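Local coordinates for protein alcohol oxidase (Myceliophthora thermophila, PDB 6F74) that binds FAD and probably works as an oxidase of the VAO-type flavoprotein family, in which oxygen reoxidises the reduced flavin, at residues A113-T118 with I506-S511; G374-G379 with W416-A421; S502-P507 with H524-A529. All blocks are in the same frame, centred on the assembly; numbering follows the deposited sequence.

Interaction 1 (A113-T118 with I506-S511); sequences AGETPT and IPKVAS
Glu115 and Lys508 reach for each other from opposite directions and close a salt bridge, with NZ of Lys508 giving a hydrogen bond of 2.8 Å to OE1 of Glu115. The acceptor is the syn lone pair of OE1, on the side of the other oxygen, yet the ammonium is not shared evenly, since OE2 of Glu115 stays 3.6 Å from NZ of Lys508. The glutamate arrives as an extended arm beyond CG. The lysine starts out straight, with CG anti to the backbone N (chi1 180°), and then bends at chi3 (76°), which turns its last two atoms toward the carboxylate. Next to the lysine, Val509 meets Thr118, three residues past Glu115, tip to tip: CG1 of Val509 lies 4.0 Å from OG1 of Thr118 and 4.1 Å from its CG2, a light van der Waals touch. Both pairs join two irregular segments at the protein surface, away from the flavin. One belongs to the connection between helix 88-93 and strand 128-131, the other to the link from strand 498-503, in the seven-stranded antiparallel sheet, into helix 512-533. Further bonds set the two charged ends: OE1 of Glu115 is also hydrogen-bonded to the backbone N of Asp110, and NZ of Lys508 also reaches the carbonyl O of Pro108, tying the lysine twice to the same loop. Beyond them, Ser511 sits at the N-cap of helix 512-533, its OG bonded to the N of Ile514, which caps the first turn of the helix that the lysine-bearing loop leads into.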
loop_
_atom_site.group_PDB
_atom_site.type_symbol
_atom_site.label_atom_id
_atom_site.label_comp_id
_atom_site.label_asym_id
_atom_site.label_seq_id
_atom_site.Cartn_x
_atom_site.Cartn_y
_atom_site.Cartn_z
ATOM N N ALA A 113 -26.820 6.173 16.413
ATOM C CA ALA A 113 -26.819 4.740 16.747
ATOM C C ALA A 113 -26.693 4.420 18.254
ATOM O O ALA A 113 -26.541 3.256 18.624
ATOM C CB ALA A 113 -25.710 4.029 15.977
ATOM N N GLY A 114 -26.774 5.436 19.109
ATOM C CA GLY A 114 -26.659 5.268 20.554
ATOM C C GLY A 114 -25.240 5.103 21.120
ATOM O O GLY A 114 -25.100 4.790 22.303
ATOM N N GLU A 115 -24.214 5.344 20.303
ATOM C CA GLU A 115 -22.827 5.275 20.773
ATOM C C GLU A 115 -22.511 6.492 21.653
ATOM O O GLU A 115 -23.188 7.537 21.566
ATOM C CB GLU A 115 -21.822 5.249 19.623
ATOM C CG GLU A 115 -22.043 4.147 18.623
ATOM C CD GLU A 115 -20.873 3.972 17.657
ATOM O OE1 GLU A 115 -19.993 4.852 17.553
ATOM O OE2 GLU A 115 -20.846 2.926 16.963
ATOM N N THR A 116 -21.492 6.335 22.499
ATOM C CA THR A 116 -21.085 7.388 23.438
ATOM C C THR A 116 -19.566 7.493 23.463
ATOM O O THR A 116 -18.881 6.486 23.232
ATOM C CB THR A 116 -21.597 7.143 24.886
ATOM O OG1 THR A 116 -21.051 5.921 25.384
ATOM C CG2 THR A 116 -23.113 7.081 24.933
ATOM N N PRO A 117 -19.039 8.704 23.748
ATOM C CA PRO A 117 -17.608 8.931 23.615
ATOM C C PRO A 117 -16.784 8.301 24.754
ATOM O O PRO A 117 -17.239 8.222 25.896
ATOM C CB PRO A 117 -17.489 10.471 23.653
ATOM C CG PRO A 117 -18.675 10.937 24.419
ATOM C CD PRO A 117 -19.758 9.936 24.147
ATOM N N THR A 118 -15.570 7.873 24.401
ATOM C CA THR A 118 -14.589 7.431 25.383
ATOM C C THR A 118 -13.650 8.623 25.531
ATOM O O THR A 118 -13.924 9.515 26.335
ATOM C CB THR A 118 -13.873 6.150 24.938
ATOM O OG1 THR A 118 -13.325 6.299 23.610
ATOM C CG2 THR A 118 -14.872 4.984 24.932
ATOM N N ILE A 506 -10.370 -5.151 14.081
ATOM C CA ILE A 506 -10.595 -4.906 15.486
ATOM C C ILE A 506 -11.738 -3.898 15.580
ATOM O O ILE A 506 -11.935 -3.101 14.646
ATOM C CB ILE A 506 -9.363 -4.328 16.234
ATOM C CG1 ILE A 506 -8.687 -3.185 15.442
ATOM C CG2 ILE A 506 -8.363 -5.429 16.483
ATOM C CD1 ILE A 506 -7.511 -2.507 16.128
ATOM N N PRO A 507 -12.478 -3.914 16.697
ATOM C CA PRO A 507 -13.475 -2.864 16.920
ATOM C C PRO A 507 -12.890 -1.471 16.745
ATOM O O PRO A 507 -11.684 -1.254 16.938
ATOM C CB PRO A 507 -13.912 -3.082 18.401
ATOM C CG PRO A 507 -13.568 -4.508 18.698
ATOM C CD PRO A 507 -12.323 -4.778 17.887
ATOM N N LYS A 508 -13.744 -0.538 16.361
ATOM C CA LYS A 508 -13.341 0.855 16.144
ATOM C C LYS A 508 -12.715 1.434 17.423
ATOM O O LYS A 508 -11.674 2.090 17.371
ATOM C CB LYS A 508 -14.586 1.652 15.726
ATOM C CG LYS A 508 -14.377 3.125 15.454
ATOM C CD LYS A 508 -15.704 3.751 15.045
ATOM C CE LYS A 508 -16.637 3.976 16.232
ATOM N NZ LYS A 508 -17.909 4.575 15.759
ATOM N N VAL A 509 -13.359 1.182 18.569
ATOM C CA VAL A 509 -12.783 1.483 19.880
ATOM C C VAL A 509 -12.264 0.167 20.463
ATOM O O VAL A 509 -13.015 -0.617 21.023
ATOM C CB VAL A 509 -13.775 2.167 20.843
ATOM C CG1 VAL A 509 -13.059 2.579 22.141
ATOM C CG2 VAL A 509 -14.381 3.404 20.199
ATOM N N ALA A 510 -10.958 -0.032 20.344
ATOM C CA ALA A 510 -10.302 -1.287 20.625
ATOM C C ALA A 510 -9.406 -1.183 21.853
ATOM O O ALA A 510 -8.490 -0.413 21.859
ATOM C CB ALA A 510 -9.458 -1.692 19.420
ATOM N N SER A 511 -9.656 -2.014 22.853
ATOM C CA SER A 511 -8.755 -2.164 24.004
ATOM C C SER A 511 -7.397 -2.701 23.557
ATOM O O SER A 511 -7.293 -3.359 22.537
ATOM C CB SER A 511 -9.364 -3.125 25.029
ATOM O OG SER A 511 -9.455 -4.427 24.488
#

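Interaction 2 (G374-G379 with W416-A421); sequences GFWTIG and WSFYWA
Trp376 carries its CG between the backbone N and the carbonyl carbon (chi1 39°), and this turn lays one face of the indole before the ring of Phe418. The phenylalanine answers with a chi1 of 147°, away from the usual staggered values, which drives its ring out from the helix toward the strand. The two side chains cross at about a right angle, and the rings form an edge-to-face (T-shaped) pair: the planes lie at 69° and the centroid of the Phe418 ring is 4.8 Å from that of the five-membered ring of Trp376. The corner that leads is CZ of Phe418, which stands over the centre of the indole and comes within 3.4 Å of CD2 of Trp376. Beside it, CE1 of Phe418 lies 3.6 Å from CE3 of Trp376, above the rim of the indole beside CD2. Behind this edge the phenylalanine also touches Tyr412 and Val311, while the tryptophan leans on Ala350 and Tyr352 of strand 349-356. Strand 370-378 belongs to a seven-stranded antiparallel sheet, consistent with the substrate (cap) domain of VAO-type flavoproteins, and the short helix 415-422 packs on one of its faces, on the side nearer the flavin; the side chain of Trp376 is about 9 Å from the bound FAD. The indole is fixed at its polar point too, since NE1 of Trp376 is hydrogen-bonded to the carbonyl O of Pro248. With the C-H at CZ of Phe418 directed at the pi cloud of Trp376, and both residues buried, helix and sheet are held across this contact by dispersion and a weak electrostatic attraction, without any charged group or polar bond between the two segments.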
loop_
_atom_site.group_PDB
_atom_site.type_symbol
_atom_site.label_atom_id
_atom_site.label_comp_id
_atom_site.label_asym_id
_atom_site.label_seq_id
_atom_site.Cartn_x
_atom_site.Cartn_y
_atom_site.Cartn_z
ATOM N N GLY A 374 -11.952 -11.275 -9.923
ATOM C CA GLY A 374 -11.863 -10.544 -11.180
ATOM C C GLY A 374 -10.435 -10.723 -11.696
ATOM O O GLY A 374 -9.487 -10.104 -11.166
ATOM N N PHE A 375 -10.285 -11.630 -12.664
ATOM C CA PHE A 375 -9.033 -11.877 -13.340
ATOM C C PHE A 375 -9.158 -11.370 -14.773
ATOM O O PHE A 375 -10.261 -11.053 -15.253
ATOM C CB PHE A 375 -8.666 -13.376 -13.370
ATOM C CG PHE A 375 -8.169 -13.964 -12.050
ATOM C CD1 PHE A 375 -8.008 -13.203 -10.873
ATOM C CD2 PHE A 375 -7.843 -15.323 -11.999
ATOM C CE1 PHE A 375 -7.547 -13.782 -9.714
ATOM C CE2 PHE A 375 -7.379 -15.911 -10.826
ATOM C CZ PHE A 375 -7.232 -15.129 -9.675
ATOM N N TRP A 376 -8.025 -11.320 -15.461
ATOM C CA TRP A 376 -7.999 -10.804 -16.829
ATOM C C TRP A 376 -6.757 -11.191 -17.585
ATOM O O TRP A 376 -5.712 -11.474 -16.991
ATOM C CB TRP A 376 -8.131 -9.290 -16.821
ATOM C CG TRP A 376 -7.366 -8.592 -15.700
ATOM C CD1 TRP A 376 -6.029 -8.345 -15.642
ATOM C CD2 TRP A 376 -7.927 -8.039 -14.516
ATOM N NE1 TRP A 376 -5.712 -7.691 -14.479
ATOM C CE2 TRP A 376 -6.862 -7.475 -13.774
ATOM C CE3 TRP A 376 -9.227 -7.966 -14.001
ATOM C CZ2 TRP A 376 -7.062 -6.855 -12.539
ATOM C CZ3 TRP A 376 -9.425 -7.349 -12.793
ATOM C CH2 TRP A 376 -8.343 -6.791 -12.068
ATOM N N THR A 377 -6.911 -11.218 -18.905
ATOM C CA THR A 377 -5.821 -11.385 -19.834
ATOM C C THR A 377 -5.716 -10.120 -20.691
ATOM O O THR A 377 -6.441 -9.975 -21.697
ATOM C CB THR A 377 -6.068 -12.580 -20.784
ATOM O OG1 THR A 377 -7.373 -12.468 -21.381
ATOM C CG2 THR A 377 -5.964 -13.891 -20.026
ATOM N N ILE A 378 -4.809 -9.238 -20.305
ATOM C CA ILE A 378 -4.520 -8.043 -21.102
ATOM C C ILE A 378 -3.917 -8.430 -22.433
ATOM O O ILE A 378 -2.952 -9.185 -22.462
ATOM C CB ILE A 378 -3.555 -7.082 -20.350
ATOM C CG1 ILE A 378 -4.360 -6.414 -19.220
ATOM C CG2 ILE A 378 -3.020 -5.989 -21.263
ATOM C CD1 ILE A 378 -3.508 -5.790 -18.114
ATOM N N GLY A 379 -4.479 -7.926 -23.523
ATOM C CA GLY A 379 -3.971 -8.217 -24.856
ATOM C C GLY A 379 -4.596 -9.406 -25.567
ATOM O O GLY A 379 -4.201 -9.708 -26.683
ATOM N N TRP A 416 -8.141 1.155 -20.917
ATOM C CA TRP A 416 -8.819 2.081 -20.023
ATOM C C TRP A 416 -10.287 1.818 -19.826
ATOM O O TRP A 416 -10.766 1.985 -18.698
ATOM C CB TRP A 416 -8.580 3.521 -20.432
ATOM C CG TRP A 416 -7.143 3.857 -20.271
ATOM C CD1 TRP A 416 -6.240 4.064 -21.270
ATOM C CD2 TRP A 416 -6.423 3.940 -19.049
ATOM N NE1 TRP A 416 -5.000 4.285 -20.736
ATOM C CE2 TRP A 416 -5.087 4.222 -19.373
ATOM C CE3 TRP A 416 -6.775 3.791 -17.699
ATOM C CZ2 TRP A 416 -4.102 4.365 -18.405
ATOM C CZ3 TRP A 416 -5.792 3.932 -16.737
ATOM C CH2 TRP A 416 -4.470 4.210 -17.094
ATOM N N SER A 417 -11.002 1.402 -20.870
ATOM C CA SER A 417 -12.408 1.002 -20.690
ATOM C C SER A 417 -12.466 -0.232 -19.765
ATOM O O SER A 417 -13.359 -0.339 -18.912
ATOM C CB SER A 417 -13.089 0.721 -22.035
ATOM O OG SER A 417 -12.494 -0.398 -22.705
ATOM N N PHE A 418 -11.493 -1.132 -19.929
ATOM C CA PHE A 418 -11.326 -2.287 -19.056
ATOM C C PHE A 418 -11.046 -1.838 -17.623
ATOM O O PHE A 418 -11.665 -2.340 -16.679
ATOM C CB PHE A 418 -10.204 -3.240 -19.553
ATOM C CG PHE A 418 -9.467 -3.923 -18.429
ATOM C CD1 PHE A 418 -10.074 -4.941 -17.708
ATOM C CD2 PHE A 418 -8.196 -3.496 -18.039
ATOM C CE1 PHE A 418 -9.420 -5.537 -16.620
ATOM C CE2 PHE A 418 -7.541 -4.080 -16.963
ATOM C CZ PHE A 418 -8.145 -5.108 -16.256
ATOM N N TYR A 419 -10.094 -0.922 -17.471
ATOM C CA TYR A 419 -9.609 -0.541 -16.158
ATOM C C TYR A 419 -10.757 -0.016 -15.329
ATOM O O TYR A 419 -10.957 -0.427 -14.184
ATOM C CB TYR A 419 -8.495 0.516 -16.219
ATOM C CG TYR A 419 -8.049 0.936 -14.844
ATOM C CD1 TYR A 419 -7.159 0.147 -14.104
ATOM C CD2 TYR A 419 -8.594 2.044 -14.233
ATOM C CE1 TYR A 419 -6.783 0.508 -12.811
ATOM C CE2 TYR A 419 -8.233 2.413 -12.949
ATOM C CZ TYR A 419 -7.326 1.640 -12.239
ATOM O OH TYR A 419 -6.996 2.000 -10.929
ATOM N N TRP A 420 -11.487 0.921 -15.905
ATOM C CA TRP A 420 -12.546 1.599 -15.164
ATOM C C TRP A 420 -13.759 0.710 -14.906
ATOM O O TRP A 420 -14.477 0.916 -13.922
ATOM C CB TRP A 420 -12.937 2.893 -15.866
ATOM C CG TRP A 420 -11.789 3.925 -15.827
ATOM C CD1 TRP A 420 -11.063 4.412 -16.887
ATOM C CD2 TRP A 420 -11.250 4.546 -14.666
ATOM N NE1 TRP A 420 -10.109 5.301 -16.447
ATOM C CE2 TRP A 420 -10.224 5.420 -15.090
ATOM C CE3 TRP A 420 -11.561 4.474 -13.291
ATOM C CZ2 TRP A 420 -9.492 6.202 -14.194
ATOM C CZ3 TRP A 420 -10.842 5.248 -12.404
ATOM C CH2 TRP A 420 -9.821 6.114 -12.857
ATOM N N ALA A 421 -13.985 -0.265 -15.778
ATOM C CA ALA A 421 -15.072 -1.210 -15.608
ATOM C C ALA A 421 -14.761 -2.255 -14.534
ATOM O O ALA A 421 -15.607 -2.562 -13.749
ATOM C CB ALA A 421 -15.376 -1.883 -16.934
#

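Interaction 3 (S502-P507 with H524-A529); sequences SGQGIP and HVKGAA
Ser502 and Lys526 mark the closest approach of the two backbones, their CA atoms 6.7 Å apart, where strand 498-503 passes helix 512-533. Residues 524-526 of the helix form a wider pi-type turn, and Lys526 leaves it pointing toward the strand. Its chain runs alongside the serine, with CD and CE each 3.3 Å from OG of Ser502, and the bend at chi4 (73°) then turns the ammonium toward Gln504. There NZ of Lys526 gives a hydrogen bond of 3.0 Å to OE1 of Gln504, approaching at a C=O···N angle of 120° but from above the carbonyl plane, 38° out of it. NZ of Lys526 is also bonded to OG of Ser466, its stronger polar partner, while OG of Ser502 turns to OD1 of Asn468, so both of these buried polar atoms have partners. A methionine in place of Lys526 would probably leave the buried OE1 of Gln504 and OG of Ser466 without the ammonium donor they share. Val525 and Ala529 meanwhile pack on Val457 of helix 448-458, the neighbouring helix. Such helix-on-sheet packing, an antiparallel sheet backed by helices, is consistent with the substrate (cap) domain of VAO-type flavoproteins; here it joins a strand to the very helix that follows it.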
loop_
_atom_site.group_PDB
_atom_site.type_symbol
_atom_site.label_atom_id
_atom_site.label_comp_id
_atom_site.label_asym_id
_atom_site.label_seq_id
_atom_site.Cartn_x
_atom_site.Cartn_y
_atom_site.Cartn_z
ATOM N N SER A 502 -3.837 -12.263 4.304
ATOM C CA SER A 502 -4.852 -12.722 5.261
ATOM C C SER A 502 -4.879 -11.737 6.415
ATOM O O SER A 502 -3.844 -11.300 6.874
ATOM C CB SER A 502 -4.530 -14.128 5.745
ATOM O OG SER A 502 -5.552 -14.651 6.586
ATOM N N GLY A 503 -6.057 -11.370 6.887
ATOM C CA GLY A 503 -6.144 -10.351 7.961
ATOM C C GLY A 503 -7.433 -10.451 8.760
ATOM O O GLY A 503 -8.331 -11.213 8.404
ATOM N N GLN A 504 -7.503 -9.671 9.845
ATOM C CA GLN A 504 -8.722 -9.524 10.651
ATOM C C GLN A 504 -8.828 -8.088 11.107
ATOM O O GLN A 504 -7.831 -7.385 11.218
ATOM C CB GLN A 504 -8.689 -10.390 11.925
ATOM C CG GLN A 504 -8.135 -11.765 11.717
ATOM C CD GLN A 504 -8.196 -12.643 12.971
ATOM O OE1 GLN A 504 -7.538 -13.672 13.027
ATOM N NE2 GLN A 504 -8.964 -12.224 13.983
ATOM N N GLY A 505 -10.047 -7.677 11.433
ATOM C CA GLY A 505 -10.329 -6.362 12.002
ATOM C C GLY A 505 -10.386 -6.358 13.521
ATOM O O GLY A 505 -10.459 -7.421 14.155
ATOM N N ILE A 506 -10.370 -5.151 14.081
ATOM C CA ILE A 506 -10.595 -4.906 15.486
ATOM C C ILE A 506 -11.738 -3.898 15.580
ATOM O O ILE A 506 -11.935 -3.101 14.646
ATOM C CB ILE A 506 -9.363 -4.328 16.234
ATOM C CG1 ILE A 506 -8.687 -3.185 15.442
ATOM C CG2 ILE A 506 -8.363 -5.429 16.483
ATOM C CD1 ILE A 506 -7.511 -2.507 16.128
ATOM N N PRO A 507 -12.478 -3.914 16.697
ATOM C CA PRO A 507 -13.475 -2.864 16.920
ATOM C C PRO A 507 -12.890 -1.471 16.745
ATOM O O PRO A 507 -11.684 -1.254 16.938
ATOM C CB PRO A 507 -13.912 -3.082 18.401
ATOM C CG PRO A 507 -13.568 -4.508 18.698
ATOM C CD PRO A 507 -12.323 -4.778 17.887
ATOM N N HIS A 524 1.182 -14.687 14.263
ATOM C CA HIS A 524 1.684 -15.989 14.714
ATOM C C HIS A 524 0.810 -17.203 14.427
ATOM O O HIS A 524 1.277 -18.311 14.650
ATOM C CB HIS A 524 1.991 -15.950 16.229
ATOM C CG HIS A 524 3.045 -14.949 16.592
ATOM N ND1 HIS A 524 4.368 -15.101 16.228
ATOM C CD2 HIS A 524 2.969 -13.780 17.260
ATOM C CE1 HIS A 524 5.070 -14.078 16.674
ATOM N NE2 HIS A 524 4.244 -13.257 17.302
ATOM N N VAL A 525 -0.429 -17.003 13.980
ATOM C CA VAL A 525 -1.281 -18.095 13.465
ATOM C C VAL A 525 -1.392 -17.979 11.930
ATOM O O VAL A 525 -0.941 -18.865 11.198
ATOM C CB VAL A 525 -2.659 -18.122 14.168
ATOM C CG1 VAL A 525 -3.531 -19.240 13.611
ATOM C CG2 VAL A 525 -2.477 -18.344 15.677
ATOM N N LYS A 526 -1.934 -16.866 11.442
ATOM C CA LYS A 526 -2.111 -16.684 9.988
ATOM C C LYS A 526 -0.749 -16.587 9.272
ATOM O O LYS A 526 -0.427 -17.425 8.437
ATOM C CB LYS A 526 -2.999 -15.478 9.687
ATOM C CG LYS A 526 -4.485 -15.757 9.820
ATOM C CD LYS A 526 -5.343 -14.508 9.884
ATOM C CE LYS A 526 -6.808 -14.814 9.603
ATOM N NZ LYS A 526 -7.498 -15.518 10.717
ATOM N N GLY A 527 0.049 -15.601 9.650
ATOM C CA GLY A 527 1.362 -15.354 9.038
ATOM C C GLY A 527 2.289 -16.551 9.079
ATOM O O GLY A 527 2.975 -16.826 8.102
ATOM N N ALA A 528 2.257 -17.271 10.203
ATOM C CA ALA A 528 3.032 -18.487 10.434
ATOM C C ALA A 528 2.663 -19.630 9.501
ATOM O O ALA A 528 3.541 -20.387 9.084
ATOM C CB ALA A 528 2.877 -18.950 11.889
ATOM N N ALA A 529 1.374 -19.772 9.205
ATOM C CA ALA A 529 0.914 -20.799 8.282
ATOM C C ALA A 529 1.404 -20.458 6.880
ATOM O O ALA A 529 1.848 -21.343 6.140
ATOM C CB ALA A 529 -0.591 -20.882 8.288
#

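From the N terminus, residues 113-118 come first, and they wait 387 residues for the partner that closes interaction 1. Inside that long loop lies interaction 2, which closes a short excursion from strand 370-378 to helix 415-422. Interaction 3 opens later, in series with interaction 2, on strand 498-503; its first segment shares Ile506 and Pro507 with the second segment of interaction 1, and it closes on helix 512-533, so these two follow each other along the chain. Interactions 2 and 3 reach the same seven-stranded sheet, their nearest atoms about 15 Å apart, while interaction 1 ties a distant surface loop to the strand-to-helix connection.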